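Local structure of fatty acid synthase 1, isoform A (6FN6) at residues 43-46 against 47-51; 869-872 against 873-877; 965-968 against 969-973; 1072-1075 against 1076-1080. The protein probably catalyses NADPH-dependent synthesis of long-chain saturated fatty acids from acetyl-CoA and malonyl-CoA, this chain being its dehydratase, enoylreductase and ketoreductase region. All coordinates share one frame; numbering follows the deposited sequence.

Interaction 1 (43-46 against 47-51); sequences QTFA and KMQGS
The Phe-45 ring has Gln-49 CG over one face, while the carboxamide of Gln-49 comes down beside it, its NE2 3.9 Å from Phe-45 CZ and its plane turned 53° from the ring. The two side chains run side by side, one turn apart. This is the last turn of helix 34-48, closed by a Schellman motif, in the predicted N-terminal hotdog fold of the dehydratase. Phe-45 has CG opposite its own N (chi1 -176°), which sends the ring along the helix, where it also meets the ring of Phe-83 on strand 76-83 and touches Ile-106. Gln-49 bends at chi2, so that its amide doubles back to the ring.

Met-48 takes the crowded position, with CG between its backbone N and carbonyl carbon. That sets its CG 3.2 Å from Phe-45 O and directs the thioether past Thr-44 O toward Phe-83 and Thr-7. Thr-44 OG1 turns back to the helix and bonds to Leu-40 O.

Along the backbone, Lys-47 N bonds to Gln-43 O at 3.0 Å, and Met-48 N to Thr-44 O at 3.2 Å; the bond from Gln-49 N to Phe-45 O is weak. The helical path then breaks at Gly-50, whose positive phi of 105° would press a beta carbon against the carbonyl oxygen of Gln-49. Two bonds reach back over the break: Gly-50 N meets Lys-47 O at 3.0 Å, and Ser-51 N makes a weak bond to Ala-46 O, also 3.0 Å.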
# COMPACT_ATOMS: atom_id res chain seq x y z
N GLN A 43 -24.16 -2.48 16.73
CA GLN A 43 -25.58 -2.73 16.89
C GLN A 43 -26.24 -3.18 15.58
O GLN A 43 -26.80 -4.27 15.50
CB GLN A 43 -26.28 -1.49 17.42
CG GLN A 43 -26.07 -1.27 18.91
CD GLN A 43 -26.72 0.00 19.42
OE1 GLN A 43 -27.11 0.87 18.64
NE2 GLN A 43 -26.85 0.11 20.73
N THR A 44 -26.16 -2.33 14.56
CA THR A 44 -26.83 -2.61 13.30
C THR A 44 -26.35 -3.92 12.68
O THR A 44 -27.14 -4.66 12.10
CB THR A 44 -26.62 -1.47 12.28
OG1 THR A 44 -25.22 -1.19 12.16
CG2 THR A 44 -27.36 -0.21 12.71
N PHE A 45 -25.06 -4.19 12.81
CA PHE A 45 -24.48 -5.41 12.24
C PHE A 45 -25.06 -6.66 12.89
O PHE A 45 -25.31 -7.66 12.21
CB PHE A 45 -22.96 -5.40 12.38
CG PHE A 45 -22.30 -6.58 11.73
CD1 PHE A 45 -22.31 -6.73 10.35
CD2 PHE A 45 -21.65 -7.54 12.50
CE1 PHE A 45 -21.69 -7.82 9.75
CE2 PHE A 45 -21.04 -8.62 11.90
CZ PHE A 45 -21.06 -8.76 10.53
N ALA A 46 -25.27 -6.60 14.20
CA ALA A 46 -25.85 -7.73 14.92
C ALA A 46 -27.32 -7.90 14.56
O ALA A 46 -27.84 -9.02 14.51
CB ALA A 46 -25.68 -7.54 16.41
N LYS A 47 -27.99 -6.78 14.31
CA LYS A 47 -29.41 -6.79 14.01
C LYS A 47 -29.68 -7.53 12.70
O LYS A 47 -30.60 -8.36 12.63
CB LYS A 47 -29.95 -5.36 13.94
CG LYS A 47 -31.46 -5.26 14.09
CD LYS A 47 -31.92 -3.82 14.19
CE LYS A 47 -33.44 -3.72 14.23
NZ LYS A 47 -34.01 -4.33 15.47
N MET A 48 -28.89 -7.25 11.67
CA MET A 48 -29.10 -7.88 10.37
C MET A 48 -28.67 -9.35 10.40
O MET A 48 -29.14 -10.15 9.60
CB MET A 48 -28.33 -7.15 9.25
CG MET A 48 -26.91 -6.72 9.58
SD MET A 48 -26.17 -5.72 8.27
CE MET A 48 -27.23 -4.27 8.28
N GLN A 49 -27.77 -9.69 11.32
CA GLN A 49 -27.38 -11.08 11.52
C GLN A 49 -28.48 -11.84 12.26
O GLN A 49 -28.43 -13.06 12.37
CB GLN A 49 -26.06 -11.17 12.28
CG GLN A 49 -24.86 -10.73 11.47
CD GLN A 49 -24.44 -11.77 10.44
OE1 GLN A 49 -24.76 -12.95 10.58
NE2 GLN A 49 -23.73 -11.33 9.41
N GLY A 50 -29.45 -11.10 12.81
CA GLY A 50 -30.59 -11.71 13.45
C GLY A 50 -30.56 -11.63 14.97
O GLY A 50 -31.58 -11.82 15.63
N SER A 51 -29.38 -11.38 15.52
CA SER A 51 -29.19 -11.41 16.97
C SER A 51 -29.32 -10.03 17.61
O SER A 51 -29.40 -9.01 16.93
CB SER A 51 -27.81 -11.99 17.30
OG SER A 51 -27.69 -13.32 16.82

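Interaction 2 (869-872 against 873-877)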
# COMPACT_ATOMS: atom_id res chain seq x y z
N SER A 869 15.61 34.47 -2.11
CA SER A 869 14.63 35.53 -1.97
C SER A 869 14.75 36.05 -0.54
O SER A 869 14.18 35.48 0.39
CB SER A 869 13.21 35.04 -2.26
OG SER A 869 13.15 34.39 -3.52
N VAL A 870 15.53 37.11 -0.37
CA VAL A 870 15.93 37.56 0.95
C VAL A 870 14.93 38.54 1.55
O VAL A 870 14.39 39.40 0.86
CB VAL A 870 17.34 38.20 0.91
CG1 VAL A 870 17.85 38.47 2.32
CG2 VAL A 870 18.31 37.31 0.14
N PHE A 871 14.69 38.39 2.85
CA PHE A 871 13.85 39.31 3.61
C PHE A 871 14.58 39.73 4.89
O PHE A 871 15.27 38.92 5.50
CB PHE A 871 12.51 38.66 3.95
CG PHE A 871 11.69 38.28 2.74
CD1 PHE A 871 11.92 37.09 2.08
CD2 PHE A 871 10.69 39.12 2.28
CE1 PHE A 871 11.17 36.74 0.97
CE2 PHE A 871 9.94 38.77 1.17
CZ PHE A 871 10.18 37.58 0.52
N ASN A 872 14.43 40.99 5.29
CA ASN A 872 15.10 41.46 6.51
C ASN A 872 14.28 41.10 7.74
O ASN A 872 13.19 40.53 7.63
CB ASN A 872 15.36 42.97 6.45
CG ASN A 872 14.10 43.78 6.22
OD1 ASN A 872 13.00 43.34 6.55
ND2 ASN A 872 14.26 44.96 5.64
N ASP A 873 14.81 41.43 8.92
CA ASP A 873 14.22 40.99 10.19
C ASP A 873 12.78 41.49 10.37
O ASP A 873 12.03 40.92 11.16
CB ASP A 873 15.08 41.45 11.37
CG ASP A 873 15.41 42.93 11.32
OD1 ASP A 873 15.21 43.56 10.26
OD2 ASP A 873 15.88 43.47 12.34
N GLN A 874 12.41 42.55 9.66
CA GLN A 874 11.08 43.13 9.80
C GLN A 874 10.06 42.48 8.87
O GLN A 874 8.86 42.53 9.13
CB GLN A 874 11.13 44.64 9.52
CG GLN A 874 11.97 45.43 10.51
CD GLN A 874 11.48 45.28 11.94
OE1 GLN A 874 10.32 44.95 12.18
NE2 GLN A 874 12.37 45.52 12.90
N GLN A 875 10.55 41.88 7.78
CA GLN A 875 9.67 41.29 6.77
C GLN A 875 9.51 39.78 6.94
O GLN A 875 9.44 39.05 5.95
CB GLN A 875 10.21 41.59 5.38
CG GLN A 875 10.40 43.07 5.07
CD GLN A 875 11.37 43.30 3.94
OE1 GLN A 875 12.09 42.39 3.51
NE2 GLN A 875 11.42 44.53 3.44
N VAL A 876 9.46 39.31 8.19
CA VAL A 876 9.33 37.88 8.44
C VAL A 876 7.96 37.37 7.99
O VAL A 876 7.85 36.28 7.44
CB VAL A 876 9.56 37.56 9.93
CG1 VAL A 876 9.39 36.07 10.21
CG2 VAL A 876 10.94 38.02 10.36
N GLU A 877 6.92 38.16 8.23
CA GLU A 877 5.57 37.79 7.82
C GLU A 877 5.54 37.57 6.31
O GLU A 877 5.13 36.51 5.83
CB GLU A 877 4.55 38.86 8.22
CG GLU A 877 3.13 38.58 7.76
CD GLU A 877 2.16 39.70 8.11
OE1 GLU A 877 2.50 40.53 8.98
OE2 GLU A 877 1.07 39.75 7.51
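Asn-872 and Gln-875 hold each other across a type I beta turn, each side chain serving the other's backbone. Gln-875 N bonds to Asn-872 O at 3.0 Å and closes the turn. Asn-872 OD1 takes two weak bonds, from Gln-875 N at 3.1 Å and from Gln-874 N at 3.3 Å, the latter making a weak Asx turn. In return Asn-872 N gives a fairly straight bond to Gln-875 OE1 (3.3 Å, 160° at the hydrogen), approaching from above the carboxamide plane. CG of Asn-872 stands between its backbone N and carbonyl carbon (chi1 56°), which brings the amide over the turn, where it crosses the Gln-875 amide with the planes 39° apart. Phe-871 packs against this tight side, its CD2 3.8 Å from Gln-875 OE1. A leucine at Gln-875 would probably leave the Asn-872 N-H without this acceptor and the Asn-872 amide without the carboxamide it lies across.

The far side is looser: Gln-874, an exposed residue, leads its amide away, and Asp-873 OD1 comes only within 3.6 Å of Asn-872 C.

Gln-875 sits at the N-cap of helix 876-885, and the turn joins strand 868-872 to this helix in the beta-alpha-beta unit of the enoylreductase completed by the parallel strand 891-895. Phe-871 touches Val-892 and Ala-879, Val-876 touches Ile-894, and Asp-873 O bonds to Trp-585 NE1.

Interaction 3 (965-968 against 969-973); sequences QGLM and IRRWQ
Four regular backbone bonds carry the helix from 965-968 into 969-973. Arg-970 N to Gly-966 O, Arg-971 N to Leu-967 O and Trp-972 N to Met-968 O each measure 2.9 Å; Ile-969 N bonds to Gln-965 O at 3.0 Å.

Beyond the backbone come the arginine ends. Arg-970 NH1 makes a salt bridge with Glu-974, one turn on, and its NE bonds to Thr-157. Arg-971 NH2 makes a salt bridge with Glu-137, and Arg-141 and Arg-188 come close to the Arg-971 guanidinium. Arg-971 runs extended from CG to NE, and one face of its guanidinium lies on Leu-967, whose CD2 is 3.7 Å from CZ of Arg-971. Leu-967 CD1 also reaches Arg-970 NH2, at 3.6 Å, so one leucine touches both arginines.

The helix is the crossover between strands 951-955 and 978-982 of the Rossmann-type ketoreductase; Glu-137 and Thr-157, which its arginines reach, belong to the predicted C-terminal hotdog fold of the dehydratase.

Trp-972 faces inward, toward Leu-938 and Thr-941 of helix 935-946 and Val-979, and its NE1 bonds to Asn-942 OD1. Met-968 CB sits over its six-membered ring in a CH-pi contact, 15° off the normal. Bends at chi2 (-54°) and chi3 (-56°) curl Met-968 CE back to 3.6 Å from Trp-972 CZ2. An alanine in place of Trp-972 is likely to leave Asn-942 OD1 without this donor and open a gap beside Met-968 CB and CE. Ile-969 lays CG1 and CD1 alongside Gln-965 O and packs on Val-979 and Ile-981.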
# COMPACT_ATOMS: atom_id res chain seq x y z
N GLN A 965 -2.21 17.40 42.56
CA GLN A 965 -1.04 18.01 43.18
C GLN A 965 0.17 17.11 42.99
O GLN A 965 1.20 17.54 42.48
CB GLN A 965 -1.28 18.27 44.67
CG GLN A 965 -2.10 19.52 44.96
CD GLN A 965 -2.70 19.50 46.35
OE1 GLN A 965 -2.42 18.61 47.16
NE2 GLN A 965 -3.54 20.49 46.64
N GLY A 966 0.04 15.86 43.43
CA GLY A 966 1.11 14.89 43.29
C GLY A 966 1.54 14.74 41.84
O GLY A 966 2.72 14.53 41.55
N LEU A 967 0.58 14.84 40.92
CA LEU A 967 0.86 14.73 39.50
C LEU A 967 1.78 15.85 39.03
O LEU A 967 2.80 15.60 38.39
CB LEU A 967 -0.45 14.77 38.70
CG LEU A 967 -0.33 14.80 37.17
CD1 LEU A 967 0.47 13.61 36.66
CD2 LEU A 967 -1.71 14.84 36.52
N MET A 968 1.42 17.09 39.37
CA MET A 968 2.20 18.25 38.94
C MET A 968 3.61 18.21 39.53
O MET A 968 4.58 18.56 38.87
CB MET A 968 1.49 19.54 39.35
CG MET A 968 0.19 19.80 38.60
SD MET A 968 0.36 19.76 36.80
CE MET A 968 1.64 21.00 36.54
N ILE A 969 3.71 17.78 40.78
CA ILE A 969 5.00 17.69 41.45
C ILE A 969 5.85 16.65 40.73
O ILE A 969 7.03 16.86 40.48
CB ILE A 969 4.84 17.38 42.96
CG1 ILE A 969 4.10 18.53 43.65
CG2 ILE A 969 6.20 17.13 43.62
CD1 ILE A 969 3.64 18.21 45.06
N ARG A 970 5.23 15.51 40.41
CA ARG A 970 5.93 14.45 39.70
C ARG A 970 6.44 14.96 38.35
O ARG A 970 7.58 14.70 37.97
CB ARG A 970 5.02 13.24 39.49
CG ARG A 970 5.73 12.05 38.86
CD ARG A 970 4.85 10.82 38.76
NE ARG A 970 3.75 11.00 37.81
CZ ARG A 970 3.88 10.95 36.49
NH1 ARG A 970 5.07 10.75 35.95
NH2 ARG A 970 2.82 11.12 35.71
N ARG A 971 5.58 15.69 37.64
CA ARG A 971 5.94 16.23 36.34
C ARG A 971 7.08 17.24 36.45
O ARG A 971 7.99 17.26 35.61
CB ARG A 971 4.72 16.88 35.68
CG ARG A 971 3.67 15.88 35.23
CD ARG A 971 2.49 16.57 34.57
NE ARG A 971 1.59 15.62 33.91
CZ ARG A 971 0.33 15.89 33.57
NH1 ARG A 971 -0.20 17.07 33.83
NH2 ARG A 971 -0.40 14.96 32.97
N TRP A 972 7.06 18.08 37.49
CA TRP A 972 8.10 19.08 37.68
C TRP A 972 9.42 18.41 38.06
O TRP A 972 10.49 18.83 37.62
CB TRP A 972 7.69 20.09 38.76
CG TRP A 972 6.51 20.92 38.38
CD1 TRP A 972 6.15 21.32 37.13
CD2 TRP A 972 5.52 21.45 39.27
NE1 TRP A 972 5.00 22.07 37.19
CE2 TRP A 972 4.60 22.17 38.49
CE3 TRP A 972 5.33 21.39 40.66
CZ2 TRP A 972 3.50 22.82 39.05
CZ3 TRP A 972 4.24 22.04 41.20
CH2 TRP A 972 3.34 22.74 40.40
N GLN A 973 9.34 17.37 38.89
CA GLN A 973 10.53 16.68 39.35
C GLN A 973 11.16 15.90 38.20
O GLN A 973 12.39 15.80 38.11
CB GLN A 973 10.19 15.75 40.52
CG GLN A 973 9.96 16.49 41.82
CD GLN A 973 9.57 15.57 42.96
OE1 GLN A 973 8.90 14.56 42.75
NE2 GLN A 973 9.98 15.92 44.17

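Interaction 4 (1072-1075 against 1076-1080)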
# COMPACT_ATOMS: atom_id res chain seq x y z
N THR A 1072 -15.54 42.17 55.27
CA THR A 1072 -14.85 43.42 55.55
C THR A 1072 -13.38 43.14 55.86
O THR A 1072 -12.51 43.98 55.58
CB THR A 1072 -15.50 44.17 56.74
OG1 THR A 1072 -14.78 45.38 57.00
CG2 THR A 1072 -15.52 43.31 58.00
N ASN A 1073 -13.10 41.97 56.42
CA ASN A 1073 -11.74 41.61 56.80
C ASN A 1073 -10.86 41.29 55.59
O ASN A 1073 -9.65 41.46 55.64
CB ASN A 1073 -11.75 40.41 57.75
CG ASN A 1073 -11.93 40.82 59.20
OD1 ASN A 1073 -13.03 40.75 59.75
ND2 ASN A 1073 -10.84 41.24 59.83
N TYR A 1074 -11.48 40.81 54.52
CA TYR A 1074 -10.72 40.50 53.32
C TYR A 1074 -10.24 41.80 52.69
O TYR A 1074 -9.09 41.92 52.26
CB TYR A 1074 -11.55 39.70 52.32
CG TYR A 1074 -10.73 39.07 51.21
CD1 TYR A 1074 -10.04 37.89 51.42
CD2 TYR A 1074 -10.65 39.67 49.96
CE1 TYR A 1074 -9.28 37.32 50.41
CE2 TYR A 1074 -9.90 39.10 48.94
CZ TYR A 1074 -9.22 37.93 49.17
OH TYR A 1074 -8.47 37.35 48.17
N GLY A 1075 -11.13 42.79 52.66
CA GLY A 1075 -10.79 44.10 52.12
C GLY A 1075 -9.65 44.74 52.88
O GLY A 1075 -8.80 45.42 52.29
N LEU A 1076 -9.62 44.52 54.19
CA LEU A 1076 -8.57 45.09 55.03
C LEU A 1076 -7.25 44.35 54.81
O LEU A 1076 -6.18 44.93 54.97
CB LEU A 1076 -8.98 45.03 56.50
CG LEU A 1076 -10.01 46.07 56.95
CD1 LEU A 1076 -10.55 45.73 58.33
CD2 LEU A 1076 -9.41 47.47 56.94
N ALA A 1077 -7.34 43.07 54.46
CA ALA A 1077 -6.15 42.29 54.16
C ALA A 1077 -5.50 42.84 52.89
O ALA A 1077 -4.28 42.93 52.79
CB ALA A 1077 -6.49 40.82 54.00
N ASN A 1078 -6.34 43.22 51.93
CA ASN A 1078 -5.86 43.85 50.70
C ASN A 1078 -5.16 45.16 51.03
O ASN A 1078 -4.03 45.40 50.61
CB ASN A 1078 -7.01 44.10 49.72
CG ASN A 1078 -7.50 42.83 49.06
OD1 ASN A 1078 -6.85 41.79 49.13
ND2 ASN A 1078 -8.65 42.91 48.40
N SER A 1079 -5.85 46.02 51.78
CA SER A 1079 -5.30 47.31 52.17
C SER A 1079 -3.91 47.13 52.79
O SER A 1079 -2.99 47.88 52.48
CB SER A 1079 -6.23 48.01 53.16
OG SER A 1079 -5.69 49.25 53.57
N ALA A 1080 -3.79 46.14 53.66
CA ALA A 1080 -2.52 45.85 54.32
C ALA A 1080 -1.44 45.45 53.31
O ALA A 1080 -0.33 45.98 53.34
CB ALA A 1080 -2.71 44.75 55.35
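Gly-1075 O receives the straightest bond of this turn, from Ser-1079 N at 3.1 Å and 167° at the hydrogen. One residue earlier, Tyr-1074 O takes Asn-1078 N, also at 3.1 Å, and Ala-1077 N bonds to Asn-1073 O. The bond from Leu-1076 N to Thr-1072 O is longer, 3.3 Å, at the first turn of helix 1072-1090.

Tyr-1074 and Asn-1078 stand one turn apart on the same flank of the helix. CG of Tyr-1074 lies opposite its backbone N (chi1 -167°), which brings the ring along the helix toward the asparagine, its CE2 4.0 Å from Asn-1078 ND2. The ring and amide planes are 74° apart, an oblique brush rather than a stack. What fixes the amide lies elsewhere: Asn-1078 ND2 bonds to Ser-1061 O and its OD1 to Ser-1060 OG, so both ends of the carboxamide are held, and the bond of ND2 to a carbonyl oxygen supports its modelled orientation. The Tyr-1074 hydroxyl has weak bonds to Ser-1061 N and Ala-1012 O, which sets both side chains beside the end of strand 1055-1060. This spacing fits the Tyr-x-x-x-Asn signature of ketoreductase domains.

On another flank Leu-1076 rides over the preceding turn, its CG 3.5 Å from Thr-1072 O. Ala-1077 faces a different side, its CB 3.3 Å from Tyr-1074 O.

Leu-1076 packs on Leu-499 and Cys-502 of helix 496-504 and on Trp-466 and Val-467 of helix 466-480, in the pseudo-ketoreductase part, and Ser-1079 OG bonds to Gly-495 O. Ala-1077 and Ala-1080 touch Val-1036 of helix 1034-1049, within the ketoreductase.

How the interactions relate
The four contacts lie in series along the chain and none touches another. Interactions 3 and 4 share the ketoreductase domain and come nearest, with about 18 Å between closest atoms and 33 Å between centres. Interaction 1 belongs to the dehydratase, 48 Å centre to centre from interaction 3, yet the helix of interaction 3 itself bonds to dehydratase residues, while that of interaction 4 packs on the pseudo-ketoreductase. Interaction 2, in the enoylreductase, lies across the chain's centre from both ketoreductase contacts, 42 Å from interaction 3 and 52 Å from interaction 4 between centres. All four stand away from His-24 and Asp-175, the predicted dehydratase active-site pair.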